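Local structure of uncharacterized protein (Enterococcus faecalis, 3D3Y) at residues 28-33 with 374-379. The protein is of unknown function but belongs to the M16 family of metallopeptidases and probably carries the fold of its non-catalytic domains. Sequence-based numbering, arbitrary orientation.
Sequences LVRFNT and KEYLNE
Tyr-376 extends from helix 368-380 and spends its ring on Arg-30 and its hydroxyl on Asn-32, a compact example of one aromatic residue joining a helix to a neighbouring strand. Over one ring face lies the aliphatic part of Arg-30, its CD 3.6 Å from the Tyr-376 centroid in a CH-pi contact. The Arg-30 chain bends at chi3 (-70°), which carries the guanidinium back across the same face; Arg-30 CZ sits 4.6 Å from the Tyr-376 ring centroid, a cation-pi contact. The guanidinium plane is turned 88° to the ring plane, so an edge and not a face is presented, with Arg-30 NH1 3.4 Å from Tyr-376 CD2. At the ring's rim, Asn-32 ND2 donates to Tyr-376 OH over 2.8 Å, the N-H pointing nearly straight at the oxygen and the amide turned close to the ring plane. A water also bonded to Arg-30 O lies 2.6 Å from Tyr-376 OH, giving this buried hydroxyl a second polar partner.

Further out, Glu-373 forms a salt bridge with Arg-30 NH2 and Asn-89 accepts from NE, fixing the guanidinium's rotation, while Gln-85 takes the other bond from Asn-32 ND2. Trp-87 meets the Tyr-376 ring edge-to-face. The contact thus packs helix 368-380 against a strand lying between 200-207 and 85-95 in a mixed sheet, probably part of the interface between two alpha/beta halves, as in M16 proteins.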
loop_
_atom_site.group_PDB
_atom_site.type_symbol
_atom_site.label_atom_id
_atom_site.label_comp_id
_atom_site.label_asym_id
_atom_site.label_seq_id
_atom_site.Cartn_x
_atom_site.Cartn_y
_atom_site.Cartn_z
ATOM N N LEU A 28 -4.192 -15.478 -4.084
ATOM C CA LEU A 28 -4.358 -14.320 -3.206
ATOM C C LEU A 28 -5.742 -14.374 -2.631
ATOM O O LEU A 28 -6.727 -14.453 -3.383
ATOM C CB LEU A 28 -4.133 -13.018 -3.971
ATOM C CG LEU A 28 -4.521 -11.698 -3.279
ATOM C CD1 LEU A 28 -3.607 -11.377 -2.050
ATOM C CD2 LEU A 28 -4.492 -10.597 -4.344
ATOM N N VAL A 29 -5.822 -14.371 -1.301
ATOM C CA VAL A 29 -7.089 -14.159 -0.626
ATOM C C VAL A 29 -7.038 -12.771 0.023
ATOM O O VAL A 29 -6.186 -12.518 0.916
ATOM C CB VAL A 29 -7.358 -15.222 0.424
ATOM C CG1 VAL A 29 -8.792 -15.069 0.981
ATOM C CG2 VAL A 29 -7.144 -16.629 -0.174
ATOM N N ARG A 30 -7.906 -11.871 -0.449
ATOM C CA ARG A 30 -7.864 -10.493 0.039
ATOM C C ARG A 30 -9.145 -10.117 0.792
ATOM O O ARG A 30 -10.259 -10.136 0.217
ATOM C CB ARG A 30 -7.515 -9.507 -1.087
ATOM C CG ARG A 30 -7.489 -8.030 -0.628
ATOM C CD ARG A 30 -6.728 -7.094 -1.601
ATOM N NE ARG A 30 -5.287 -7.335 -1.597
ATOM C CZ ARG A 30 -4.467 -7.045 -2.611
ATOM N NH1 ARG A 30 -4.933 -6.494 -3.743
ATOM N NH2 ARG A 30 -3.164 -7.292 -2.482
ATOM N N PHE A 31 -8.994 -9.867 2.093
ATOM C CA PHE A 31 -10.101 -9.367 2.928
ATOM C C PHE A 31 -10.100 -7.836 2.910
ATOM O O PHE A 31 -9.088 -7.196 3.158
ATOM C CB PHE A 31 -9.984 -9.845 4.376
ATOM C CG PHE A 31 -10.066 -11.344 4.548
ATOM C CD1 PHE A 31 -11.196 -11.925 5.140
ATOM C CD2 PHE A 31 -9.017 -12.165 4.133
ATOM C CE1 PHE A 31 -11.288 -13.304 5.304
ATOM C CE2 PHE A 31 -9.084 -13.534 4.317
ATOM C CZ PHE A 31 -10.243 -14.099 4.909
ATOM N N ASN A 32 -11.239 -7.245 2.591
ATOM C CA ASN A 32 -11.311 -5.813 2.338
ATOM C C ASN A 32 -12.269 -5.213 3.352
ATOM O O ASN A 32 -13.377 -5.735 3.531
ATOM C CB ASN A 32 -11.800 -5.598 0.898
ATOM C CG ASN A 32 -11.668 -4.145 0.412
ATOM O OD1 ASN A 32 -12.239 -3.201 0.996
ATOM N ND2 ASN A 32 -10.927 -3.970 -0.675
ATOM N N THR A 33 -11.846 -4.134 4.016
ATOM C CA THR A 33 -12.691 -3.424 4.991
ATOM C C THR A 33 -12.444 -1.918 4.895
ATOM O O THR A 33 -11.429 -1.488 4.342
ATOM C CB THR A 33 -12.434 -3.920 6.444
ATOM O OG1 THR A 33 -13.541 -3.544 7.277
ATOM C CG2 THR A 33 -11.126 -3.323 7.014
ATOM N N LYS A 374 -2.974 -5.189 -10.619
ATOM C CA LYS A 374 -3.739 -4.581 -11.713
ATOM C C LYS A 374 -5.130 -5.208 -11.788
ATOM O O LYS A 374 -6.115 -4.497 -11.937
ATOM C CB LYS A 374 -3.021 -4.736 -13.070
ATOM C CG LYS A 374 -1.742 -3.920 -13.183
ATOM C CD LYS A 374 -1.071 -3.998 -14.580
ATOM C CE LYS A 374 0.190 -3.110 -14.581
ATOM N NZ LYS A 374 1.111 -3.359 -15.740
ATOM N N GLU A 375 -5.201 -6.531 -11.692
ATOM C CA GLU A 375 -6.487 -7.243 -11.730
ATOM C C GLU A 375 -7.396 -6.810 -10.579
ATOM O O GLU A 375 -8.597 -6.609 -10.763
ATOM C CB GLU A 375 -6.289 -8.764 -11.689
ATOM C CG GLU A 375 -5.666 -9.363 -12.950
ATOM C CD GLU A 375 -6.628 -9.426 -14.135
ATOM O OE1 GLU A 375 -7.841 -9.154 -13.966
ATOM O OE2 GLU A 375 -6.163 -9.757 -15.251
ATOM N N TYR A 376 -6.814 -6.652 -9.391
ATOM C CA TYR A 376 -7.596 -6.215 -8.256
ATOM C C TYR A 376 -8.167 -4.813 -8.460
ATOM O O TYR A 376 -9.375 -4.603 -8.290
ATOM C CB TYR A 376 -6.795 -6.331 -6.961
ATOM C CG TYR A 376 -7.671 -6.262 -5.734
ATOM C CD1 TYR A 376 -8.417 -7.352 -5.334
ATOM C CD2 TYR A 376 -7.754 -5.092 -4.978
ATOM C CE1 TYR A 376 -9.241 -7.296 -4.209
ATOM C CE2 TYR A 376 -8.573 -5.020 -3.852
ATOM C CZ TYR A 376 -9.300 -6.133 -3.462
ATOM O OH TYR A 376 -10.084 -6.070 -2.330
ATOM N N LEU A 377 -7.325 -3.859 -8.857
ATOM C CA LEU A 377 -7.811 -2.502 -9.104
ATOM C C LEU A 377 -8.895 -2.500 -10.136
ATOM O O LEU A 377 -9.913 -1.843 -9.961
ATOM C CB LEU A 377 -6.702 -1.529 -9.540
ATOM C CG LEU A 377 -5.627 -1.238 -8.495
ATOM C CD1 LEU A 377 -4.678 -0.163 -9.022
ATOM C CD2 LEU A 377 -6.250 -0.834 -7.142
ATOM N N ASN A 378 -8.653 -3.228 -11.222
ATOM C CA ASN A 378 -9.611 -3.429 -12.298
ATOM C C ASN A 378 -10.968 -3.934 -11.833
ATOM O O ASN A 378 -12.008 -3.520 -12.349
ATOM C CB ASN A 378 -9.041 -4.485 -13.210
ATOM C CG ASN A 378 -9.062 -4.070 -14.603
ATOM O OD1 ASN A 378 -10.101 -4.157 -15.249
ATOM N ND2 ASN A 378 -7.913 -3.581 -15.108
ATOM N N GLU A 379 -10.930 -4.860 -10.885
ATOM C CA GLU A 379 -12.116 -5.432 -10.276
ATOM C C GLU A 379 -12.869 -4.359 -9.500
ATOM O O GLU A 379 -14.073 -4.242 -9.620
ATOM C CB GLU A 379 -11.722 -6.584 -9.345
ATOM C CG GLU A 379 -12.848 -7.126 -8.466
ATOM C CD GLU A 379 -13.977 -7.749 -9.271
ATOM O OE1 GLU A 379 -13.751 -8.124 -10.448
ATOM O OE2 GLU A 379 -15.098 -7.867 -8.710
HETATM O O HOH W 1 -11.412 -8.043 -1.410
#